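Local coordinates for beta-lactamase (PDB 4EWF), which probably hydrolyses beta-lactams to substituted beta-amino acids as a class A beta-lactamase, at residues A20-T24 against G25-G29; T116-N119 against L120-L124; R178-Q182 against E183-A187. All coordinates share one frame; numbering follows the deposited sequence.

Interaction 1: residues A20-T24 against G25-G29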
# COMPACT_ATOMS: atom_id res chain seq x y z
N ALA A 20 4.87 16.05 15.21
CA ALA A 20 5.09 17.16 14.30
C ALA A 20 4.14 17.09 13.10
O ALA A 20 3.69 18.12 12.61
CB ALA A 20 6.54 17.18 13.81
N ALA A 21 3.84 15.89 12.63
CA ALA A 21 2.96 15.74 11.48
C ALA A 21 1.54 16.19 11.85
O ALA A 21 0.82 16.73 11.02
CB ALA A 21 2.97 14.29 10.99
N GLU A 22 1.16 15.96 13.10
CA GLU A 22 -0.20 16.27 13.55
C GLU A 22 -0.36 17.68 14.11
O GLU A 22 -1.47 18.10 14.46
CB GLU A 22 -0.64 15.26 14.61
CG GLU A 22 -0.72 13.84 14.10
CD GLU A 22 -1.25 12.87 15.14
OE1 GLU A 22 -0.98 13.08 16.34
OE2 GLU A 22 -1.96 11.91 14.76
N ALA A 23 0.74 18.42 14.18
CA ALA A 23 0.74 19.72 14.84
C ALA A 23 -0.23 20.73 14.21
O ALA A 23 -0.74 21.59 14.91
CB ALA A 23 2.16 20.29 14.90
N THR A 24 -0.48 20.63 12.91
CA THR A 24 -1.40 21.58 12.28
C THR A 24 -2.86 21.11 12.28
O THR A 24 -3.71 21.72 11.64
CB THR A 24 -0.95 21.99 10.86
OG1 THR A 24 -0.71 20.81 10.07
CG2 THR A 24 0.32 22.83 10.92
N GLY A 25 -3.15 20.04 13.00
CA GLY A 25 -4.53 19.63 13.20
C GLY A 25 -4.95 18.38 12.45
O GLY A 25 -6.06 17.88 12.65
N GLY A 26 -4.08 17.86 11.59
CA GLY A 26 -4.37 16.63 10.88
C GLY A 26 -4.17 15.41 11.77
O GLY A 26 -3.85 15.53 12.96
N THR A 27 -4.33 14.23 11.19
CA THR A 27 -4.23 12.98 11.95
C THR A 27 -3.31 11.99 11.27
O THR A 27 -3.35 11.84 10.04
CB THR A 27 -5.63 12.32 12.11
OG1 THR A 27 -6.48 13.21 12.85
CG2 THR A 27 -5.55 10.98 12.87
N VAL A 28 -2.50 11.29 12.07
CA VAL A 28 -1.64 10.22 11.56
C VAL A 28 -2.05 8.88 12.19
O VAL A 28 -2.41 8.82 13.37
CB VAL A 28 -0.15 10.51 11.88
CG1 VAL A 28 0.75 9.29 11.57
CG2 VAL A 28 0.33 11.75 11.11
N GLY A 29 -2.04 7.82 11.40
CA GLY A 29 -2.18 6.46 11.93
C GLY A 29 -0.94 5.72 11.45
O GLY A 29 -0.57 5.82 10.28
O HOH W 1 -1.44 18.25 10.92
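Glu-22 lays its CB and CG over the backbone of Gly-26 and Val-28, with CB 3.6 Å from Gly-26 O and CG 3.8 Å from Val-28 CG2. Beyond CG the chain runs extended (chi2 -176°), which carries the carboxylate past Gly-26 to the start of the strand. There OE2 accepts the amide of Val-28, N to OE2 2.8 Å and nearly straight at 165°. It uses the anti lone pair, the one turned away from OE1. The same oxygen is also hydrogen-bonded to His-42 NE2, so two donors grip it, and a positive charge on that histidine, if present, would probably strengthen the hold.

This is the helix-to-strand connection from helix 12-22 into strand 27-33 of the five-stranded antiparallel sheet, and here the chain reverses through a type I beta turn from Glu-22 to Gly-25. Gly-25 N closes the turn on Glu-22 O at 3.0 Å. Gly-25 has a positive phi, and a CB there would run into the carbonyl oxygen of Thr-24, so the position calls for glycine.

Inside the bend a single water does the bridging. It donates to Ala-21 O at 2.7 Å, accepts from Gly-26 N at 2.8 Å and is hydrogen-bonded to Thr-24 OG1. Thr-24 holds that hydroxyl between its backbone N and carbonyl carbon (chi1 52°), turned in to the water. On the apolar side, the methyl of Ala-21 meets Val-28 CG2 at 3.7 Å. Both side chains also touch helix 249-266, Ala-21 through Ala-255 and Val-28 through Ile-259, and the backbone of Thr-27 pairs with Glu-244 on the neighbouring strand.

Interaction 2: residues T116-N119 against L120-L124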
# COMPACT_ATOMS: atom_id res chain seq x y z
N THR A 116 -7.91 2.55 -14.06
CA THR A 116 -8.55 1.70 -15.07
C THR A 116 -8.13 0.23 -14.88
O THR A 116 -8.97 -0.67 -14.85
CB THR A 116 -8.20 2.15 -16.50
OG1 THR A 116 -8.70 3.49 -16.72
CG2 THR A 116 -8.81 1.21 -17.51
N ALA A 117 -6.83 0.00 -14.76
CA ALA A 117 -6.31 -1.35 -14.56
C ALA A 117 -6.91 -1.96 -13.29
O ALA A 117 -7.26 -3.15 -13.27
CB ALA A 117 -4.80 -1.31 -14.44
N THR A 118 -7.03 -1.14 -12.26
CA THR A 118 -7.59 -1.58 -10.98
C THR A 118 -9.03 -2.05 -11.16
O THR A 118 -9.38 -3.15 -10.71
CB THR A 118 -7.56 -0.45 -9.94
OG1 THR A 118 -6.19 -0.09 -9.69
CG2 THR A 118 -8.20 -0.91 -8.63
N ASN A 119 -9.86 -1.22 -11.80
CA ASN A 119 -11.26 -1.57 -12.02
C ASN A 119 -11.46 -2.78 -12.93
O ASN A 119 -12.44 -3.52 -12.78
CB ASN A 119 -12.06 -0.36 -12.51
CG ASN A 119 -12.16 0.74 -11.46
OD1 ASN A 119 -11.79 0.53 -10.30
ND2 ASN A 119 -12.65 1.92 -11.86
N LEU A 120 -10.54 -2.98 -13.86
CA LEU A 120 -10.54 -4.18 -14.70
C LEU A 120 -10.27 -5.45 -13.87
O LEU A 120 -10.92 -6.48 -14.06
CB LEU A 120 -9.53 -4.04 -15.84
CG LEU A 120 -9.93 -3.10 -16.99
CD1 LEU A 120 -8.74 -2.87 -17.93
CD2 LEU A 120 -11.13 -3.66 -17.77
N LEU A 121 -9.30 -5.38 -12.95
CA LEU A 121 -9.00 -6.49 -12.04
C LEU A 121 -10.16 -6.76 -11.07
O LEU A 121 -10.45 -7.90 -10.74
CB LEU A 121 -7.72 -6.19 -11.25
CG LEU A 121 -6.43 -6.08 -12.06
CD1 LEU A 121 -5.26 -5.69 -11.16
CD2 LEU A 121 -6.14 -7.39 -12.77
N ILE A 122 -10.80 -5.69 -10.60
CA ILE A 122 -11.98 -5.83 -9.75
C ILE A 122 -13.09 -6.56 -10.51
O ILE A 122 -13.76 -7.44 -9.96
CB ILE A 122 -12.47 -4.48 -9.24
CG1 ILE A 122 -11.43 -3.87 -8.30
CG2 ILE A 122 -13.82 -4.62 -8.53
CD1 ILE A 122 -11.86 -2.55 -7.70
N ASP A 123 -13.26 -6.24 -11.79
CA ASP A 123 -14.26 -6.94 -12.60
C ASP A 123 -13.90 -8.42 -12.79
O ASP A 123 -14.78 -9.28 -12.88
CB ASP A 123 -14.40 -6.31 -13.98
CG ASP A 123 -15.22 -5.03 -13.96
OD1 ASP A 123 -15.95 -4.78 -12.97
OD2 ASP A 123 -15.14 -4.27 -14.96
N LEU A 124 -12.62 -8.72 -12.89
CA LEU A 124 -12.22 -10.09 -13.18
C LEU A 124 -12.40 -10.99 -11.96
O LEU A 124 -12.90 -12.10 -12.06
CB LEU A 124 -10.76 -10.13 -13.60
CG LEU A 124 -10.44 -9.62 -15.00
CD1 LEU A 124 -8.95 -9.61 -15.18
CD2 LEU A 124 -11.12 -10.50 -16.05
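With chi1 near -65° in both Thr-118 and Ile-122, the threonine methyl stands anti to its backbone nitrogen and Ile-122 CG1 anti to its carbonyl carbon. The two side chains then lie alongside each other, one turn apart, pointing the same way, with Thr-118 CG2 4.1 Å from Ile-122 CD1. The isoleucine chain continues extended, and its CG1 sits 3.2 Å from Thr-118 O, the oxygen that also accepts Ile-122 N. Asn-119 flanks the same methyl: its OD1 comes within 4.0 Å of Ile-122 CD1, though that oxygen's hydrogen bond goes to Met-148 N. Two residues earlier, on another side of the helix, Thr-116 CG2 and Leu-120 CD1 make a similar pairing at 4.1 Å, while Thr-116 OG1 bonds to Ala-85 N.

Leu-121 packs its CG against Ala-117 O and reaches towards Leu-58 and Thr-109. At the exposed edge, Asp-123 puts OD1 into a salt bridge with Lys-147. Four successive i to i+4 backbone bonds run from Leu-120 N to Thr-116 O through Asp-123 N to Asn-119 O.

Thr-118 OG1 turns back to Asp-114 O, and its side chain touches Lys-55, the lysine of a probable SxxK motif. These i to i+3 and i to i+4 contacts belong to helix 115-125 of the all-helical part of a class A beta-lactamase fold, packed against helices 55-67 and 102-111.

Interaction 3: residues R178-Q182 against E183-A187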
# COMPACT_ATOMS: atom_id res chain seq x y z
N ARG A 178 2.43 -16.24 3.63
CA ARG A 178 1.11 -16.66 4.09
C ARG A 178 -0.04 -16.10 3.26
O ARG A 178 -1.15 -16.62 3.31
CB ARG A 178 0.90 -16.26 5.56
CG ARG A 178 1.50 -17.22 6.57
CD ARG A 178 1.06 -16.86 7.99
NE ARG A 178 1.52 -15.53 8.38
CZ ARG A 178 0.75 -14.43 8.39
NH1 ARG A 178 -0.53 -14.50 8.03
NH2 ARG A 178 1.27 -13.27 8.76
N ALA A 179 0.23 -15.03 2.50
CA ALA A 179 -0.84 -14.33 1.78
C ALA A 179 -1.38 -15.13 0.60
O ALA A 179 -2.54 -14.99 0.23
CB ALA A 179 -0.37 -12.94 1.31
N ALA A 180 -0.52 -15.95 0.02
CA ALA A 180 -0.85 -16.81 -1.12
C ALA A 180 0.24 -17.88 -1.17
O ALA A 180 0.92 -18.08 -0.16
CB ALA A 180 -0.89 -15.99 -2.43
N SER A 181 0.43 -18.55 -2.30
CA SER A 181 1.55 -19.49 -2.39
C SER A 181 2.85 -18.70 -2.27
O SER A 181 2.86 -17.48 -2.47
CB SER A 181 1.52 -20.26 -3.71
OG SER A 181 2.00 -19.46 -4.78
N GLN A 182 3.94 -19.37 -1.91
CA GLN A 182 5.22 -18.68 -1.72
C GLN A 182 5.71 -18.04 -3.02
O GLN A 182 6.28 -16.95 -3.01
CB GLN A 182 6.29 -19.62 -1.15
CG GLN A 182 7.66 -18.98 -1.00
CD GLN A 182 7.63 -17.77 -0.09
OE1 GLN A 182 7.55 -17.90 1.13
NE2 GLN A 182 7.69 -16.57 -0.68
N GLU A 183 5.50 -18.73 -4.14
CA GLU A 183 5.86 -18.18 -5.44
C GLU A 183 5.12 -16.87 -5.68
O GLU A 183 5.70 -15.88 -6.13
CB GLU A 183 5.54 -19.16 -6.58
CG GLU A 183 5.79 -18.59 -7.96
CD GLU A 183 5.30 -19.49 -9.09
OE1 GLU A 183 4.75 -18.95 -10.08
OE2 GLU A 183 5.48 -20.72 -8.99
N SER A 184 3.83 -16.87 -5.36
CA SER A 184 3.04 -15.67 -5.56
C SER A 184 3.45 -14.55 -4.60
O SER A 184 3.57 -13.39 -5.00
CB SER A 184 1.55 -16.00 -5.47
OG SER A 184 1.16 -16.79 -6.58
N CYS A 185 3.69 -14.89 -3.34
CA CYS A 185 4.19 -13.87 -2.41
C CYS A 185 5.50 -13.24 -2.90
O CYS A 185 5.69 -12.03 -2.83
CB CYS A 185 4.34 -14.43 -1.00
SG CYS A 185 2.75 -14.84 -0.23
N THR A 186 6.40 -14.08 -3.40
CA THR A 186 7.64 -13.56 -3.96
C THR A 186 7.38 -12.63 -5.15
O THR A 186 7.96 -11.56 -5.24
CB THR A 186 8.57 -14.69 -4.36
OG1 THR A 186 8.86 -15.47 -3.20
CG2 THR A 186 9.87 -14.14 -4.94
N ALA A 187 6.49 -13.03 -6.05
CA ALA A 187 6.14 -12.17 -7.19
C ALA A 187 5.45 -10.87 -6.76
O ALA A 187 5.61 -9.83 -7.40
CB ALA A 187 5.27 -12.92 -8.19
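Cys-185 fills the tight side of this contact: its SG lies 3.5 Å from Ala-180 N and 4.0 Å from Ala-179 CB, tucked into the bend of the incoming loop. With chi1 -68° the sulfur stands anti to its own carbonyl carbon, which aims it back at that loop. Beside it Ala-180 CB meets Ser-184 CB at 3.9 Å. The buried side continues into helix 55-67, where Ala-179 touches Ile-60 and Ser-184 OG is hydrogen-bonded to Asp-67, whose other carboxylate oxygen takes Ser-181 N.

The solvent side is looser, being made of Gln-182, Glu-183 and Thr-186. Here Gln-182, bent at chi2 (59°), curls its amide back across Thr-186, leaving NE2 3.0 Å from OG1. Thr-186 in turn sends two donors to the carbonyl of Gln-182: its N at 2.9 Å and OG1 at 3.0 Å, arriving from opposite faces of the carbonyl plane.

The cap lies at the start of the helix. Ser-181 OG accepts the amide of Ser-184 at 3.2 Å, with N-H...O 160°, and Ser-181 O accepts Cys-185 N, so one residue serves two amides of the first turn. Ser-181 is thus a serine N-cap for helix 182-192, the motif by which the loop after helix 164-175 turns into the next helix.

How the interactions relate
All three contacts are local, but they sit in different parts of one chain. Interaction 1 joins the N-terminal helix to the five-stranded sheet, while interactions 2 and 3 lie on the far side of the chain's centre, with centres about 33 and 35 Å from that of interaction 1. Those two are closer to each other, about 21 Å between centres and about 12 Å between nearest atoms. They share a neighbour in helix 55-67: residues 116-124 pack on Lys-55 and Leu-58 near its start, residues 178-187 on Ile-60, Tyr-63 and Asp-67 further along. The probable catalytic SxxK motif includes Lys-55, and through Thr-118 interaction 2 touches it.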